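Local coordinates for protein BfpC (Escherichia coli, PDB 3VHJ) that serves as an essential biogenesis protein of the bundle-forming type IV pilus, its N-terminal cytoplasmic domain probably helping to build the assembly machinery, at residues V107-S112 against D125-G130; A9-K14 against R148-L153; D134-Y137 against G143-E146. The protein carries 1 engineered substitution. One frame throughout, in Å; residues are numbered along the deposited sequence.

Interaction 1. Residues V107-S112 against D125-G130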
loop_
_atom_site.group_PDB
_atom_site.type_symbol
_atom_site.label_atom_id
_atom_site.label_comp_id
_atom_site.label_asym_id
_atom_site.label_seq_id
_atom_site.Cartn_x
_atom_site.Cartn_y
_atom_site.Cartn_z
ATOM N N VAL A 107 -2.090 -2.831 -6.787
ATOM C CA VAL A 107 -1.226 -2.850 -5.627
ATOM C C VAL A 107 -0.820 -4.285 -5.318
ATOM O O VAL A 107 -1.672 -5.143 -5.068
ATOM C CB VAL A 107 -1.935 -2.236 -4.393
ATOM C CG1 VAL A 107 -1.041 -2.349 -3.169
ATOM C CG2 VAL A 107 -2.274 -0.774 -4.664
ATOM N N HIS A 108 0.483 -4.548 -5.363
ATOM C CA HIS A 108 1.002 -5.878 -5.058
ATOM C C HIS A 108 1.485 -5.932 -3.618
ATOM O O HIS A 108 1.338 -6.950 -2.943
ATOM C CB HIS A 108 2.167 -6.248 -5.979
ATOM C CG HIS A 108 1.745 -6.744 -7.326
ATOM N ND1 HIS A 108 2.529 -7.585 -8.087
ATOM C CD2 HIS A 108 0.629 -6.506 -8.057
ATOM C CE1 HIS A 108 1.914 -7.844 -9.228
ATOM N NE2 HIS A 108 0.760 -7.201 -9.235
ATOM N N PHE A 109 2.073 -4.833 -3.154
ATOM C CA PHE A 109 2.581 -4.763 -1.793
ATOM C C PHE A 109 2.251 -3.455 -1.091
ATOM O O PHE A 109 2.355 -2.372 -1.671
ATOM C CB PHE A 109 4.105 -4.948 -1.782
ATOM C CG PHE A 109 4.560 -6.273 -2.317
ATOM C CD1 PHE A 109 4.368 -7.437 -1.579
ATOM C CD2 PHE A 109 5.177 -6.360 -3.567
ATOM C CE1 PHE A 109 4.782 -8.674 -2.074
ATOM C CE2 PHE A 109 5.594 -7.588 -4.072
ATOM C CZ PHE A 109 5.396 -8.750 -3.323
ATOM N N ASP A 110 1.846 -3.578 0.166
ATOM C CA ASP A 110 1.543 -2.436 1.016
ATOM C C ASP A 110 1.789 -2.963 2.423
ATOM O O ASP A 110 0.877 -3.460 3.074
ATOM C CB ASP A 110 0.090 -1.984 0.863
ATOM C CG ASP A 110 -0.277 -0.883 1.842
ATOM O OD1 ASP A 110 0.640 -0.374 2.530
ATOM O OD2 ASP A 110 -1.474 -0.518 1.926
ATOM N N LYS A 111 3.032 -2.863 2.878
ATOM C CA LYS A 111 3.403 -3.366 4.198
ATOM C C LYS A 111 4.114 -2.314 5.025
ATOM O O LYS A 111 4.849 -1.491 4.490
ATOM C CB LYS A 111 4.322 -4.579 4.044
ATOM C CG LYS A 111 3.707 -5.718 3.268
ATOM C CD LYS A 111 2.880 -6.631 4.159
ATOM C CE LYS A 111 3.773 -7.414 5.105
ATOM N NZ LYS A 111 3.011 -8.437 5.881
ATOM N N SER A 112 3.879 -2.343 6.332
ATOM C CA SER A 112 4.523 -1.416 7.247
ATOM C C SER A 112 5.229 -2.258 8.305
ATOM O O SER A 112 4.804 -3.379 8.590
ATOM C CB SER A 112 3.489 -0.498 7.905
ATOM O OG SER A 112 2.587 -1.240 8.699
ATOM N N ASP A 125 13.481 -10.302 0.195
ATOM C CA ASP A 125 12.924 -11.634 -0.001
ATOM C C ASP A 125 11.702 -11.715 -0.910
ATOM O O ASP A 125 11.536 -12.697 -1.630
ATOM C CB ASP A 125 12.567 -12.279 1.343
ATOM C CG ASP A 125 13.777 -12.487 2.240
ATOM O OD1 ASP A 125 14.885 -12.722 1.716
ATOM O OD2 ASP A 125 13.610 -12.428 3.477
ATOM N N HIS A 126 10.856 -10.691 -0.905
ATOM C CA HIS A 126 9.640 -10.765 -1.711
ATOM C C HIS A 126 9.322 -9.634 -2.675
ATOM O O HIS A 126 8.542 -9.826 -3.604
ATOM C CB HIS A 126 8.434 -10.923 -0.782
ATOM C CG HIS A 126 8.576 -12.027 0.217
ATOM N ND1 HIS A 126 8.520 -13.358 -0.133
ATOM C CD2 HIS A 126 8.778 -11.996 1.556
ATOM C CE1 HIS A 126 8.680 -14.101 0.948
ATOM N NE2 HIS A 126 8.839 -13.298 1.986
ATOM N N VAL A 127 9.911 -8.464 -2.477
ATOM C CA VAL A 127 9.567 -7.330 -3.321
ATOM C C VAL A 127 10.536 -6.907 -4.412
ATOM O O VAL A 127 10.196 -6.913 -5.588
ATOM C CB VAL A 127 9.269 -6.096 -2.439
ATOM C CG1 VAL A 127 8.790 -4.929 -3.303
ATOM C CG2 VAL A 127 8.238 -6.464 -1.382
ATOM N N ALA A 128 11.733 -6.513 -4.007
ATOM C CA ALA A 128 12.751 -6.039 -4.930
ATOM C C ALA A 128 12.870 -6.832 -6.226
ATOM O O ALA A 128 13.021 -6.254 -7.304
ATOM C CB ALA A 128 14.103 -6.010 -4.225
ATOM N N TYR A 129 12.794 -8.153 -6.119
ATOM C CA TYR A 129 12.953 -9.005 -7.289
ATOM C C TYR A 129 11.740 -9.861 -7.598
ATOM O O TYR A 129 11.848 -10.833 -8.342
ATOM C CB TYR A 129 14.163 -9.910 -7.073
ATOM C CG TYR A 129 15.349 -9.160 -6.512
ATOM C CD1 TYR A 129 15.955 -8.135 -7.240
ATOM C CD2 TYR A 129 15.845 -9.449 -5.243
ATOM C CE1 TYR A 129 17.030 -7.416 -6.713
ATOM C CE2 TYR A 129 16.915 -8.739 -4.708
ATOM C CZ TYR A 129 17.502 -7.723 -5.449
ATOM O OH TYR A 129 18.552 -7.010 -4.923
ATOM N N GLY A 130 10.587 -9.504 -7.046
ATOM C CA GLY A 130 9.402 -10.309 -7.284
ATOM C C GLY A 130 8.595 -9.969 -8.520
ATOM O O GLY A 130 7.682 -10.709 -8.891
#
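Phe-109 carries the whole contact from the strand 107-112, resting its ring on Val-127 and against the backbone of His-126 in segment 125-130. His-108 and Phe-109 form a classic beta bulge, both facing Gly-100 of the neighbouring strand 96-101. Phe-109 has CG opposite its carbonyl carbon (chi1 -61°), a torsion that sends the ring out from the strand toward Val-127. There Val-127 CG2 stands 3.7 Å from the centroid of the Phe-109 ring and only 9° off its normal, a CH-pi contact over the middle of one face. The second methyl, Val-127 CG1, lies over the same face, displaced toward Phe-109 CD2, 3.9 Å away. At the far end of the ring Phe-109 CZ comes within 3.3 Å of His-126 O, which approaches obliquely. This is helix-on-sheet packing, made by the outermost strand of a four-stranded mixed sheet with the helix that follows it in the chain. With an alanine here, Val-127 would probably lose the aromatic face on which its CG2 rests, and a gap would be likely to open between the strand and Val-127. Asp-110 takes hydrogen bonds from Asn-19 N, Leu-20 N and Trp-22 NE1 through its carboxylate. Lys-111 packs instead on Phe-122, earlier in helix 116-127.

Interaction 2. Residues A9-K14 against R148-L153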
loop_
_atom_site.group_PDB
_atom_site.type_symbol
_atom_site.label_atom_id
_atom_site.label_comp_id
_atom_site.label_asym_id
_atom_site.label_seq_id
_atom_site.Cartn_x
_atom_site.Cartn_y
_atom_site.Cartn_z
ATOM N N ALA A 9 0.720 5.721 8.791
ATOM C CA ALA A 9 1.998 6.350 8.509
ATOM C C ALA A 9 1.862 7.860 8.442
ATOM O O ALA A 9 0.800 8.385 8.113
ATOM C CB ALA A 9 2.558 5.818 7.190
ATOM N N VAL A 10 2.943 8.555 8.776
ATOM C CA VAL A 10 2.962 10.009 8.708
ATOM C C VAL A 10 3.980 10.397 7.645
ATOM O O VAL A 10 5.117 9.930 7.658
ATOM C CB VAL A 10 3.402 10.665 10.041
ATOM C CG1 VAL A 10 3.532 12.177 9.853
ATOM C CG2 VAL A 10 2.399 10.366 11.134
ATOM N N ILE A 11 3.553 11.229 6.706
ATOM C CA ILE A 11 4.434 11.708 5.655
ATOM C C ILE A 11 4.184 13.202 5.610
ATOM O O ILE A 11 3.163 13.654 5.100
ATOM C CB ILE A 11 4.096 11.076 4.291
ATOM C CG1 ILE A 11 4.236 9.555 4.378
ATOM C CG2 ILE A 11 5.033 11.620 3.217
ATOM C CD1 ILE A 11 3.694 8.818 3.172
ATOM N N GLY A 12 5.112 13.967 6.171
ATOM C CA GLY A 12 4.946 15.405 6.200
ATOM C C GLY A 12 3.835 15.759 7.173
ATOM O O GLY A 12 3.864 15.348 8.333
ATOM N N SER A 13 2.848 16.512 6.703
ATOM C CA SER A 13 1.734 16.906 7.559
ATOM C C SER A 13 0.517 16.024 7.316
ATOM O O SER A 13 -0.580 16.339 7.772
ATOM C CB SER A 13 1.350 18.366 7.294
ATOM O OG SER A 13 0.794 18.523 5.995
ATOM N N LYS A 14 0.709 14.917 6.603
ATOM C CA LYS A 14 -0.407 14.026 6.298
ATOM C C LYS A 14 -0.288 12.649 6.939
ATOM O O LYS A 14 0.807 12.126 7.132
ATOM C CB LYS A 14 -0.544 13.850 4.783
ATOM C CG LYS A 14 -0.667 15.146 3.988
ATOM C CD LYS A 14 -1.943 15.902 4.313
ATOM C CE LYS A 14 -2.040 17.170 3.470
ATOM N NZ LYS A 14 -3.239 17.993 3.801
ATOM N N ARG A 148 15.096 7.540 -2.881
ATOM C CA ARG A 148 14.096 8.596 -2.932
ATOM C C ARG A 148 13.158 8.450 -1.740
ATOM O O ARG A 148 12.942 7.343 -1.249
ATOM C CB ARG A 148 13.302 8.503 -4.241
ATOM C CG ARG A 148 13.168 9.830 -4.981
ATOM C CD ARG A 148 14.532 10.348 -5.429
ATOM N NE ARG A 148 15.041 9.643 -6.602
ATOM C CZ ARG A 148 16.327 9.584 -6.942
ATOM N NH1 ARG A 148 17.245 10.181 -6.194
ATOM N NH2 ARG A 148 16.695 8.940 -8.040
ATOM N N SER A 149 12.616 9.569 -1.271
ATOM C CA SER A 149 11.689 9.567 -0.144
ATOM C C SER A 149 10.264 9.465 -0.676
ATOM O O SER A 149 9.999 9.850 -1.814
ATOM C CB SER A 149 11.823 10.862 0.662
ATOM O OG SER A 149 13.142 11.035 1.152
ATOM N N ILE A 150 9.351 8.949 0.144
ATOM C CA ILE A 150 7.952 8.839 -0.263
ATOM C C ILE A 150 7.468 10.229 -0.658
ATOM O O ILE A 150 6.739 10.384 -1.632
ATOM C CB ILE A 150 7.038 8.347 0.891
ATOM C CG1 ILE A 150 7.147 6.833 1.064
ATOM C CG2 ILE A 150 5.583 8.725 0.595
ATOM C CD1 ILE A 150 6.415 6.029 0.007
ATOM N N SER A 151 7.883 11.230 0.115
ATOM C CA SER A 151 7.495 12.618 -0.121
ATOM C C SER A 151 7.926 13.118 -1.494
ATOM O O SER A 151 7.438 14.142 -1.965
ATOM C CB SER A 151 8.091 13.530 0.961
ATOM O OG SER A 151 9.507 13.567 0.889
ATOM N N GLU A 152 8.843 12.400 -2.131
ATOM C CA GLU A 152 9.324 12.792 -3.451
ATOM C C GLU A 152 8.520 12.157 -4.582
ATOM O O GLU A 152 8.779 12.428 -5.754
ATOM C CB GLU A 152 10.802 12.430 -3.613
ATOM C CG GLU A 152 11.731 13.224 -2.711
ATOM C CD GLU A 152 13.187 12.838 -2.880
ATOM O OE1 GLU A 152 13.562 11.710 -2.502
ATOM O OE2 GLU A 152 13.959 13.666 -3.396
ATOM N N LEU A 153 7.553 11.311 -4.233
ATOM C CA LEU A 153 6.716 10.653 -5.237
ATOM C C LEU A 153 5.511 11.531 -5.568
ATOM O O LEU A 153 5.060 12.314 -4.733
ATOM C CB LEU A 153 6.227 9.292 -4.720
ATOM C CG LEU A 153 7.274 8.268 -4.271
ATOM C CD1 LEU A 153 6.569 7.006 -3.775
ATOM C CD2 LEU A 153 8.210 7.935 -5.420
#
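The beta hairpin of strands 8-11 and 14-17 meets a short 3-10 turn, residues 150-152, through Ile-11 at the end of its first strand and Ile-150 at the start of the turn. The hairpin closes with a type II' turn from Ile-11 to Lys-14, bracketed by the backbone bonds Ile-11 N to Lys-14 O and Lys-14 N to Ile-11 O. Gly-12 takes the second place of that turn with a positive phi of 71°, a conformation that a residue with a side chain adopts less readily. Across the contact the two isoleucine side chains cross at about a right angle. Both have CG2 anti to the backbone N, and these branches face each other, Ile-11 CG2 to Ile-150 CG2 being 3.9 Å. The longer arm of Ile-11 also bears on the same Ile-150 methyl, although the modelled closeness of its end is doubtful. No hydrogen bond joins the two segments; the joint is apolar, with Ile-150 backed by Phe-89 of strand 85-90 and Ile-11 flanked by Tyr-16. Ile-11 CG2 also approaches Ser-151 CB at 4.3 Å. The 3-10 turn is secured from within by Glu-152 N to Ser-149 O at 2.8 Å. Its glutamate folds back as well: Ser-149 N gives a nearly straight bond (167°) to the anti lone pair of Glu-152 OE1, 2.6 Å away.

Interaction 3. Residues D134-Y137 against G143-E146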
loop_
_atom_site.group_PDB
_atom_site.type_symbol
_atom_site.label_atom_id
_atom_site.label_comp_id
_atom_site.label_asym_id
_atom_site.label_seq_id
_atom_site.Cartn_x
_atom_site.Cartn_y
_atom_site.Cartn_z
ATOM N N ASP A 134 9.451 -1.063 -13.093
ATOM C CA ASP A 134 10.080 -0.069 -13.949
ATOM C C ASP A 134 11.029 0.754 -13.078
ATOM O O ASP A 134 12.122 1.124 -13.508
ATOM C CB ASP A 134 9.030 0.841 -14.599
ATOM C CG ASP A 134 8.267 0.149 -15.714
ATOM O OD1 ASP A 134 8.903 -0.580 -16.502
ATOM O OD2 ASP A 134 7.034 0.339 -15.818
ATOM N N ARG A 135 10.605 1.023 -11.843
ATOM C CA ARG A 135 11.412 1.787 -10.896
ATOM C C ARG A 135 11.444 1.109 -9.529
ATOM O O ARG A 135 10.448 0.541 -9.085
ATOM C CB ARG A 135 10.858 3.208 -10.723
ATOM C CG ARG A 135 10.957 4.108 -11.948
ATOM C CD ARG A 135 12.392 4.212 -12.476
ATOM N NE ARG A 135 13.353 4.732 -11.501
ATOM C CZ ARG A 135 13.409 5.998 -11.093
ATOM N NH1 ARG A 135 12.555 6.895 -11.571
ATOM N NH2 ARG A 135 14.331 6.373 -10.213
ATOM N N THR A 136 12.601 1.173 -8.875
ATOM C CA THR A 136 12.785 0.601 -7.547
ATOM C C THR A 136 13.488 1.643 -6.678
ATOM O O THR A 136 14.482 2.241 -7.096
ATOM C CB THR A 136 13.651 -0.678 -7.579
ATOM O OG1 THR A 136 12.984 -1.699 -8.335
ATOM C CG2 THR A 136 13.889 -1.183 -6.169
ATOM N N TYR A 137 12.968 1.846 -5.472
ATOM C CA TYR A 137 13.519 2.820 -4.537
ATOM C C TYR A 137 13.886 2.197 -3.196
ATOM O O TYR A 137 13.220 1.274 -2.721
ATOM C CB TYR A 137 12.500 3.930 -4.279
ATOM C CG TYR A 137 11.948 4.560 -5.523
ATOM C CD1 TYR A 137 12.700 5.483 -6.248
ATOM C CD2 TYR A 137 10.676 4.224 -5.990
ATOM C CE1 TYR A 137 12.198 6.058 -7.409
ATOM C CE2 TYR A 137 10.164 4.794 -7.153
ATOM C CZ TYR A 137 10.934 5.710 -7.856
ATOM O OH TYR A 137 10.448 6.279 -9.007
ATOM N N GLY A 143 21.019 0.420 -1.157
ATOM C CA GLY A 143 21.561 0.269 -2.496
ATOM C C GLY A 143 20.787 -0.440 -3.594
ATOM O O GLY A 143 21.388 -0.893 -4.571
ATOM N N VAL A 144 19.470 -0.552 -3.459
ATOM C CA VAL A 144 18.682 -1.195 -4.505
ATOM C C VAL A 144 17.833 -0.120 -5.175
ATOM O O VAL A 144 16.962 0.483 -4.546
ATOM C CB VAL A 144 17.764 -2.295 -3.931
ATOM C CG1 VAL A 144 17.008 -2.979 -5.064
ATOM C CG2 VAL A 144 18.595 -3.312 -3.161
ATOM N N GLY A 145 18.091 0.129 -6.453
ATOM C CA GLY A 145 17.342 1.156 -7.149
ATOM C C GLY A 145 17.805 2.522 -6.674
ATOM O O GLY A 145 18.921 2.656 -6.170
ATOM N N GLU A 146 16.953 3.531 -6.806
ATOM C CA GLU A 146 17.330 4.882 -6.401
ATOM C C GLU A 146 16.865 5.272 -5.006
ATOM O O GLU A 146 15.828 4.813 -4.531
ATOM C CB GLU A 146 16.800 5.902 -7.408
ATOM C CG GLU A 146 17.391 5.764 -8.800
ATOM C CD GLU A 146 17.016 4.455 -9.468
ATOM O OE1 GLU A 146 15.813 4.121 -9.474
ATOM O OE2 GLU A 146 17.919 3.766 -9.993
HETATM O O HOH W 1 14.858 2.007 -10.606
#
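Glu-146 reaches across to Arg-135 along its whole length. Its CB lies at the edge of the Arg-135 guanidinium, in its plane and 3.8 Å from NH2, while CG closes to 3.4 Å from that same NH2. A bend at chi2 (65°) then folds the chain back, CD staying 3.4 Å from Arg-135 NH2 and OE1 falling where both Arg-135 NH2 (2.8 Å) and NE (3.2 Å) can grip it, a side-on salt bridge to a single oxygen. Both nitrogens come from the same face of the carboxylate, well above its plane, although OE1 lies almost in the guanidinium plane. A water adds a third hydrogen bond to Glu-146 OE1 at 2.6 Å, and accepts from Arg-135 NE and Thr-136 N. Over one face of the guanidinium sits Tyr-137 OH, offset toward the rim. The backbone runs alongside: Glu-146 N donates to Thr-136 O at 2.8 Å within a single beta bridge between Tyr-137 and Glu-146. Strand 135-137 is an outermost strand of the sheet, pairing parallel with strand 85-90 and taking the loop on its other side, while Thr-136 and Val-144 pack together against Phe-123 of helix 116-127.

Interactions 1 and 3 follow one another along the chain, and both fall between the two segments of interaction 2. The centres of interactions 1 and 2 lie about 18 Å apart. Interaction 3 has its centre about 17 Å from that of interaction 2 and about 13 Å from that of interaction 1. Strands 107-113 and 135-137 form opposite margins of one mixed sheet, and helix 116-127 lies between them in sequence, touching both contacts. Interaction 3 joins interaction 1 through Val-144 against Ala-128 and Tyr-129, and interaction 2 through Tyr-137 against Arg-148 and Leu-153. Interaction 2 joins the N-terminal hairpin to a late loop, while interactions 1 and 3 pack neighbouring chain segments at the two margins of this sheet of the cytoplasmic domain.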